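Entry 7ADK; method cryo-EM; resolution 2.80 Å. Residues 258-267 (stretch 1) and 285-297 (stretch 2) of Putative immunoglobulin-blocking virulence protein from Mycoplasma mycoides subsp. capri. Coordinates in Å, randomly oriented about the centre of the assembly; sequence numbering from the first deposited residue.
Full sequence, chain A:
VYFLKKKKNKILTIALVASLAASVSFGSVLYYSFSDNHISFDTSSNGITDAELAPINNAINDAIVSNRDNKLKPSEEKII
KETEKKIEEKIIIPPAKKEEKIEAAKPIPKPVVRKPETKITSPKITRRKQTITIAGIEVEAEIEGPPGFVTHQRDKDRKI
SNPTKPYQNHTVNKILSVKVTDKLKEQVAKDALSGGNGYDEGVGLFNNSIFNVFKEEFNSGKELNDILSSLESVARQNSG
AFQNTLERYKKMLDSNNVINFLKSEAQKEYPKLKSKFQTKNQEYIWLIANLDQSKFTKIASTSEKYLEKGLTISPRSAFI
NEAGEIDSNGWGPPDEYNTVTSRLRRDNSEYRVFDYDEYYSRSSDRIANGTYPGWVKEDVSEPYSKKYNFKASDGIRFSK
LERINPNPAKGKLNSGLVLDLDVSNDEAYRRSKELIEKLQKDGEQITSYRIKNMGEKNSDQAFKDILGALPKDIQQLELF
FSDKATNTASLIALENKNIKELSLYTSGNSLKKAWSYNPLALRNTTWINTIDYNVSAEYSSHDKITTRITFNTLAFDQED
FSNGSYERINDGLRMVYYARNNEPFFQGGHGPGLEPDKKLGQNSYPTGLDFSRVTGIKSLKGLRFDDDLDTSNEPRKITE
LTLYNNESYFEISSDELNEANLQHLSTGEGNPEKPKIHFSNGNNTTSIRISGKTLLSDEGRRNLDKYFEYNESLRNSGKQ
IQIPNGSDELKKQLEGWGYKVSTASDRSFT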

ATOM      1  N   VAL A 258       6.018  53.914   8.718  1.00 99.78           N
ATOM      2  CA  VAL A 258       4.690  54.117   9.327  1.00 99.78           C
ATOM      3  C   VAL A 258       4.620  53.718  10.807  1.00 99.78           C
ATOM      4  O   VAL A 258       3.938  54.402  11.568  1.00 99.78           O
ATOM      5  N   ILE A 259       5.319  52.659  11.242  1.00 96.29           N
ATOM      6  CA  ILE A 259       5.067  51.996  12.549  1.00 96.29           C
ATOM      7  C   ILE A 259       5.075  52.932  13.762  1.00 96.29           C
ATOM      8  O   ILE A 259       4.317  52.722  14.708  1.00 96.29           O
ATOM      9  N   ASN A 260       5.877  53.995  13.738  1.00 97.44           N
ATOM     10  CA  ASN A 260       6.033  54.875  14.888  1.00 97.44           C
ATOM     11  C   ASN A 260       4.747  55.637  15.250  1.00 97.44           C
ATOM     12  O   ASN A 260       4.540  55.953  16.413  1.00 97.44           O
ATOM     13  N   PHE A 261       3.835  55.880  14.309  1.00 96.22           N
ATOM     14  CA  PHE A 261       2.567  56.561  14.601  1.00 96.22           C
ATOM     15  C   PHE A 261       1.529  55.706  15.350  1.00 96.22           C
ATOM     16  O   PHE A 261       0.500  56.230  15.769  1.00 96.22           O
ATOM     17  N   LEU A 262       1.788  54.406  15.543  1.00 91.09           N
ATOM     18  CA  LEU A 262       0.870  53.422  16.141  1.00 91.09           C
ATOM     19  C   LEU A 262       1.583  52.621  17.253  1.00 91.09           C
ATOM     20  O   LEU A 262       1.639  51.396  17.219  1.00 91.09           O
ATOM     21  N   LYS A 263       2.226  53.321  18.195  1.00 93.43           N
ATOM     22  CA  LYS A 263       3.230  52.772  19.131  1.00 93.43           C
ATOM     23  C   LYS A 263       3.155  53.366  20.557  1.00 93.43           C
ATOM     24  O   LYS A 263       4.107  53.274  21.326  1.00 93.43           O
ATOM     25  N   SER A 264       2.013  53.933  20.948  1.00 95.71           N
ATOM     26  CA  SER A 264       1.717  54.456  22.301  1.00 95.71           C
ATOM     27  C   SER A 264       2.744  55.478  22.842  1.00 95.71           C
ATOM     28  O   SER A 264       3.253  56.304  22.096  1.00 95.71           O
ATOM     29  N   GLU A 265       3.068  55.482  24.137  1.00101.27           N
ATOM     30  CA  GLU A 265       4.128  56.310  24.738  1.00101.27           C
ATOM     31  C   GLU A 265       5.541  55.803  24.395  1.00101.27           C
ATOM     32  O   GLU A 265       6.496  56.576  24.400  1.00101.27           O
ATOM     33  N   ALA A 266       5.667  54.539  23.991  1.00100.61           N
ATOM     34  CA  ALA A 266       6.932  53.945  23.581  1.00100.61           C
ATOM     35  C   ALA A 266       7.528  54.567  22.299  1.00100.61           C
ATOM     36  O   ALA A 266       8.644  54.228  21.927  1.00100.61           O
ATOM     37  N   GLN A 267       6.828  55.503  21.659  1.00100.44           N
ATOM     38  CA  GLN A 267       7.358  56.420  20.649  1.00100.44           C
ATOM     39  C   GLN A 267       8.602  57.202  21.096  1.00100.44           C
ATOM     40  O   GLN A 267       9.458  57.487  20.263  1.00100.44           O
ATOM     41  N   ILE A 285       8.266  41.606  18.675  1.00 84.49           N
ATOM     42  CA  ILE A 285       7.528  41.365  19.937  1.00 84.49           C
ATOM     43  C   ILE A 285       7.314  42.659  20.746  1.00 84.49           C
ATOM     44  O   ILE A 285       6.238  42.901  21.297  1.00 84.49           O
ATOM     45  N   TRP A 286       8.325  43.522  20.836  1.00 86.63           N
ATOM     46  CA  TRP A 286       8.241  44.790  21.550  1.00 86.63           C
ATOM     47  C   TRP A 286       7.377  45.816  20.805  1.00 86.63           C
ATOM     48  O   TRP A 286       6.924  46.780  21.419  1.00 86.63           O
ATOM     49  N   LEU A 287       7.071  45.648  19.515  1.00 82.88           N
ATOM     50  CA  LEU A 287       6.062  46.472  18.834  1.00 82.88           C
ATOM     51  C   LEU A 287       4.652  46.057  19.261  1.00 82.88           C
ATOM     52  O   LEU A 287       3.952  46.859  19.855  1.00 82.88           O
ATOM     53  N   ILE A 288       4.247  44.810  19.045  1.00 80.91           N
ATOM     54  CA  ILE A 288       2.911  44.313  19.407  1.00 80.91           C
ATOM     55  C   ILE A 288       2.591  44.521  20.893  1.00 80.91           C
ATOM     56  O   ILE A 288       1.499  44.979  21.213  1.00 80.91           O
ATOM     57  N   ALA A 289       3.541  44.299  21.806  1.00 83.36           N
ATOM     58  CA  ALA A 289       3.347  44.539  23.236  1.00 83.36           C
ATOM     59  C   ALA A 289       3.290  46.032  23.648  1.00 83.36           C
ATOM     60  O   ALA A 289       3.135  46.324  24.831  1.00 83.36           O
ATOM     61  N   ASN A 290       3.413  46.982  22.707  1.00 83.54           N
ATOM     62  CA  ASN A 290       3.363  48.432  22.921  1.00 83.54           C
ATOM     63  C   ASN A 290       2.543  49.221  21.877  1.00 83.54           C
ATOM     64  O   ASN A 290       2.623  50.445  21.860  1.00 83.54           O
ATOM     65  N   LEU A 291       1.765  48.564  21.011  1.00 84.46           N
ATOM     66  CA  LEU A 291       0.774  49.181  20.119  1.00 84.46           C
ATOM     67  C   LEU A 291      -0.382  49.793  20.943  1.00 84.46           C
ATOM     68  O   LEU A 291      -0.858  49.170  21.887  1.00 84.46           O
ATOM     69  N   ASP A 292      -0.892  50.966  20.568  1.00 89.98           N
ATOM     70  CA  ASP A 292      -2.104  51.566  21.140  1.00 89.98           C
ATOM     71  C   ASP A 292      -3.382  51.265  20.338  1.00 89.98           C
ATOM     72  O   ASP A 292      -3.594  51.762  19.233  1.00 89.98           O
ATOM     73  N   GLN A 293      -4.285  50.497  20.957  1.00 85.70           N
ATOM     74  CA  GLN A 293      -5.590  50.090  20.427  1.00 85.70           C
ATOM     75  C   GLN A 293      -6.424  51.266  19.890  1.00 85.70           C
ATOM     76  O   GLN A 293      -7.139  51.132  18.897  1.00 85.70           O
ATOM     77  N   SER A 294      -6.305  52.437  20.508  1.00 87.56           N
ATOM     78  CA  SER A 294      -7.022  53.663  20.155  1.00 87.56           C
ATOM     79  C   SER A 294      -6.696  54.227  18.768  1.00 87.56           C
ATOM     80  O   SER A 294      -7.475  55.025  18.254  1.00 87.56           O
ATOM     81  N   LYS A 295      -5.606  53.800  18.115  1.00 87.41           N
ATOM     82  CA  LYS A 295      -5.227  54.249  16.758  1.00 87.41           C
ATOM     83  C   LYS A 295      -5.941  53.523  15.614  1.00 87.41           C
ATOM     84  O   LYS A 295      -5.819  53.932  14.462  1.00 87.41           O
ATOM     85  N   PHE A 296      -6.665  52.443  15.887  1.00 84.01           N
ATOM     86  CA  PHE A 296      -7.112  51.496  14.858  1.00 84.01           C
ATOM     87  C   PHE A 296      -8.575  51.635  14.417  1.00 84.01           C
ATOM     88  O   PHE A 296      -9.094  50.778  13.712  1.00 84.01           O
ATOM     89  N   THR A 297      -9.238  52.742  14.738  1.00 88.83           N
ATOM     90  CA  THR A 297     -10.586  53.105  14.246  1.00 88.83           C
ATOM     91  C   THR A 297     -10.613  53.511  12.751  1.00 88.83           C
ATOM     92  O   THR A 297     -11.046  54.610  12.397  1.00 88.83           O
TER

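The most striking feature of this contact is a buried lysine that ends over an indole. The CA-to-CB bond of Lys263 points away from the second stretch, yet its chain (chi1 t, chi2 p, then t and t) turns back through the p torsion and brings NZ 3.0 Å from the centroid of the Trp286 six-membered ring, 16° off the ring normal, a cation-pi arrangement over one face. The same ammonium makes a weak hydrogen bond to the backbone, Lys263 NZ to Trp286 O at 2.9 Å. Trp286 O also accepts a hydrogen bond from Asn290 ND2 at 2.8 Å, so the charged group and the amide converge on one oxygen in the last turn of the helix. Trp286 (chi1 t) additionally meets the methyl of Ala266, which points toward the second stretch, with Ala266 CB 4.0 Å from Trp286 CZ2.

Beside the lysine lies an apolar patch. Ile259 (t, p) places CG1 3.6 Å from CD1 of Leu287 (m, m), which also lies 3.6 Å from Lys263 CE; the aliphatic part of the lysine thus extends the hydrophobic surface. Leu262, with chi1 m and chi2 between wells at 97°, sets CD2 3.3 Å from CE1 of Phe296 (chi1 m), a tight approach, and 4.0 Å from Lys295 CB.

Where the backbones come closest, with Lys263 CA 4.5 Å from Leu291 CA, polar groups take over. Asp292 (chi1 p) accepts a hydrogen bond from Ser264 N to OD1 at 3.0 Å, while its OD2 forms a salt bridge with Lys295 NZ at 2.8 Å, tying the carboxylate to both stretches. The hydroxyl of Ser264 (chi1 p) has two carbonyl oxygens within reach on the same side, OG being 2.8 Å from Asn290 O and 2.9 Å from Lys263 O; which of them receives its proton remains open.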

ATOM      1  CB  VAL A 258       3.596  53.394   8.519  1.00 99.78           C
ATOM      2  CG1 VAL A 258       2.200  53.636   9.100  1.00 99.78           C
ATOM      3  CG2 VAL A 258       3.543  53.882   7.068  1.00 99.78           C
ATOM      4  CB  ILE A 259       6.038  50.815  12.761  1.00 96.29           C
ATOM      5  CG1 ILE A 259       5.748  49.977  14.018  1.00 96.29           C
ATOM      6  CG2 ILE A 259       7.499  51.276  12.857  1.00 96.29           C
ATOM      7  CD1 ILE A 259       4.418  49.280  14.041  1.00 96.29           C
ATOM      8  CB  ASN A 260       7.207  55.824  14.634  1.00 97.44           C
ATOM      9  CG  ASN A 260       7.664  56.489  15.915  1.00 97.44           C
ATOM     10  OD1 ASN A 260       7.849  55.852  16.935  1.00 97.44           O
ATOM     11  ND2 ASN A 260       7.864  57.772  15.911  1.00 97.44           N
ATOM     12  CB  PHE A 261       2.015  57.164  13.306  1.00 96.22           C
ATOM     13  CG  PHE A 261       2.845  58.318  12.792  1.00 96.22           C
ATOM     14  CD1 PHE A 261       2.861  59.525  13.508  1.00 96.22           C
ATOM     15  CD2 PHE A 261       3.625  58.189  11.631  1.00 96.22           C
ATOM     16  CE1 PHE A 261       3.642  60.601  13.059  1.00 96.22           C
ATOM     17  CE2 PHE A 261       4.397  59.268  11.174  1.00 96.22           C
ATOM     18  CZ  PHE A 261       4.405  60.473  11.889  1.00 96.22           C
ATOM     19  CB  LEU A 262       0.227  52.539  15.038  1.00 91.09           C
ATOM     20  CG  LEU A 262      -0.527  53.289  13.912  1.00 91.09           C
ATOM     21  CD1 LEU A 262       0.335  53.492  12.661  1.00 91.09           C
ATOM     22  CD2 LEU A 262      -1.755  52.511  13.456  1.00 91.09           C
ATOM     23  CB  LYS A 263       4.592  52.887  18.416  1.00 93.43           C
ATOM     24  CG  LYS A 263       5.864  52.422  19.121  1.00 93.43           C
ATOM     25  CD  LYS A 263       5.822  51.043  19.785  1.00 93.43           C
ATOM     26  CE  LYS A 263       7.260  50.756  20.221  1.00 93.43           C
ATOM     27  NZ  LYS A 263       7.412  49.585  21.082  1.00 93.43           N
ATOM     28  CB  SER A 264       1.389  53.296  23.258  1.00 95.71           C
ATOM     29  OG  SER A 264       2.520  52.576  23.678  1.00 95.71           O
ATOM     30  CB  GLU A 265       3.878  56.398  26.252  1.00101.27           C
ATOM     31  CG  GLU A 265       4.939  57.095  27.123  1.00101.27           C
ATOM     32  CD  GLU A 265       6.041  56.176  27.696  1.00101.27           C
ATOM     33  OE1 GLU A 265       6.294  55.088  27.181  1.00101.27           O
ATOM     34  OE2 GLU A 265       6.658  56.528  28.703  1.00101.27           O
ATOM     35  CB  ALA A 266       6.731  52.438  23.462  1.00100.61           C
ATOM     36  CB  GLN A 267       6.275  57.443  20.289  1.00100.44           C
ATOM     37  CG  GLN A 267       5.136  56.844  19.470  1.00100.44           C
ATOM     38  CD  GLN A 267       4.090  57.896  19.127  1.00100.44           C
ATOM     39  OE1 GLN A 267       4.202  58.649  18.178  1.00100.44           O
ATOM     40  NE2 GLN A 267       3.063  58.045  19.921  1.00100.44           N
ATOM     41  CB  ILE A 285       8.262  40.296  20.800  1.00 84.49           C
ATOM     42  CG1 ILE A 285       8.037  38.891  20.202  1.00 84.49           C
ATOM     43  CG2 ILE A 285       7.824  40.286  22.274  1.00 84.49           C
ATOM     44  CD1 ILE A 285       8.846  37.758  20.838  1.00 84.49           C
ATOM     45  CB  TRP A 286       9.658  45.289  21.884  1.00 86.63           C
ATOM     46  CG  TRP A 286       9.777  46.485  22.773  1.00 86.63           C
ATOM     47  CD1 TRP A 286       9.762  46.486  24.122  1.00 86.63           C
ATOM     48  CD2 TRP A 286       9.954  47.877  22.390  1.00 86.63           C
ATOM     49  NE1 TRP A 286       9.795  47.782  24.585  1.00 86.63           N
ATOM     50  CE2 TRP A 286       9.867  48.683  23.557  1.00 86.63           C
ATOM     51  CE3 TRP A 286      10.213  48.542  21.177  1.00 86.63           C
ATOM     52  CZ2 TRP A 286       9.910  50.080  23.506  1.00 86.63           C
ATOM     53  CZ3 TRP A 286      10.345  49.939  21.130  1.00 86.63           C
ATOM     54  CH2 TRP A 286      10.148  50.713  22.280  1.00 86.63           C
ATOM     55  CB  LEU A 287       6.224  46.473  17.300  1.00 82.88           C
ATOM     56  CG  LEU A 287       7.265  47.396  16.657  1.00 82.88           C
ATOM     57  CD1 LEU A 287       7.134  48.826  17.136  1.00 82.88           C
ATOM     58  CD2 LEU A 287       8.690  46.958  16.876  1.00 82.88           C
ATOM     59  CB  ILE A 288       2.719  42.837  18.979  1.00 80.91           C
ATOM     60  CG1 ILE A 288       3.710  41.861  19.640  1.00 80.91           C
ATOM     61  CG2 ILE A 288       2.821  42.735  17.463  1.00 80.91           C
ATOM     62  CD1 ILE A 288       3.646  40.416  19.164  1.00 80.91           C
ATOM     63  CB  ALA A 289       4.421  43.775  23.997  1.00 83.36           C
ATOM     64  CB  ASN A 290       4.794  48.960  22.970  1.00 83.54           C
ATOM     65  CG  ASN A 290       5.594  48.525  24.174  1.00 83.54           C
ATOM     66  OD1 ASN A 290       5.528  49.092  25.242  1.00 83.54           O
ATOM     67  ND2 ASN A 290       6.440  47.564  24.022  1.00 83.54           N
ATOM     68  CB  LEU A 291       0.229  48.095  19.155  1.00 84.46           C
ATOM     69  CG  LEU A 291       0.632  48.226  17.678  1.00 84.46           C
ATOM     70  CD1 LEU A 291       2.114  48.016  17.433  1.00 84.46           C
ATOM     71  CD2 LEU A 291      -0.101  47.210  16.821  1.00 84.46           C
ATOM     72  CB  ASP A 292      -1.926  53.073  21.439  1.00 89.98           C
ATOM     73  CG  ASP A 292      -1.336  53.975  20.340  1.00 89.98           C
ATOM     74  OD1 ASP A 292      -0.533  53.506  19.504  1.00 89.98           O
ATOM     75  OD2 ASP A 292      -1.543  55.209  20.412  1.00 89.98           O
ATOM     76  CB  GLN A 293      -6.318  49.323  21.549  1.00 85.70           C
ATOM     77  CG  GLN A 293      -7.796  49.041  21.256  1.00 85.70           C
ATOM     78  CD  GLN A 293      -8.442  47.935  22.076  1.00 85.70           C
ATOM     79  OE1 GLN A 293      -7.831  47.228  22.857  1.00 85.70           O
ATOM     80  NE2 GLN A 293      -9.714  47.722  21.920  1.00 85.70           N
ATOM     81  CB  SER A 294      -6.760  54.708  21.231  1.00 87.56           C
ATOM     82  OG  SER A 294      -5.389  54.815  21.481  1.00 87.56           O
ATOM     83  CB  LYS A 295      -3.701  54.132  16.598  1.00 87.41           C
ATOM     84  CG  LYS A 295      -2.957  55.152  17.466  1.00 87.41           C
ATOM     85  CD  LYS A 295      -3.030  56.595  16.938  1.00 87.41           C
ATOM     86  CE  LYS A 295      -2.646  57.622  18.006  1.00 87.41           C
ATOM     87  NZ  LYS A 295      -1.345  57.331  18.641  1.00 87.41           N
ATOM     88  CB  PHE A 296      -6.712  50.081  15.272  1.00 84.01           C
ATOM     89  CG  PHE A 296      -5.218  49.873  15.316  1.00 84.01           C
ATOM     90  CD1 PHE A 296      -4.513  49.697  14.118  1.00 84.01           C
ATOM     91  CD2 PHE A 296      -4.529  49.892  16.538  1.00 84.01           C
ATOM     92  CE1 PHE A 296      -3.120  49.543  14.146  1.00 84.01           C
ATOM     93  CE2 PHE A 296      -3.137  49.716  16.568  1.00 84.01           C
ATOM     94  CZ  PHE A 296      -2.431  49.542  15.368  1.00 84.01           C
ATOM     95  CB  THR A 297     -11.182  54.212  15.137  1.00 88.83           C
ATOM     96  OG1 THR A 297     -10.310  55.317  15.162  1.00 88.83           O
ATOM     97  CG2 THR A 297     -11.416  53.769  16.578  1.00 88.83           C
TER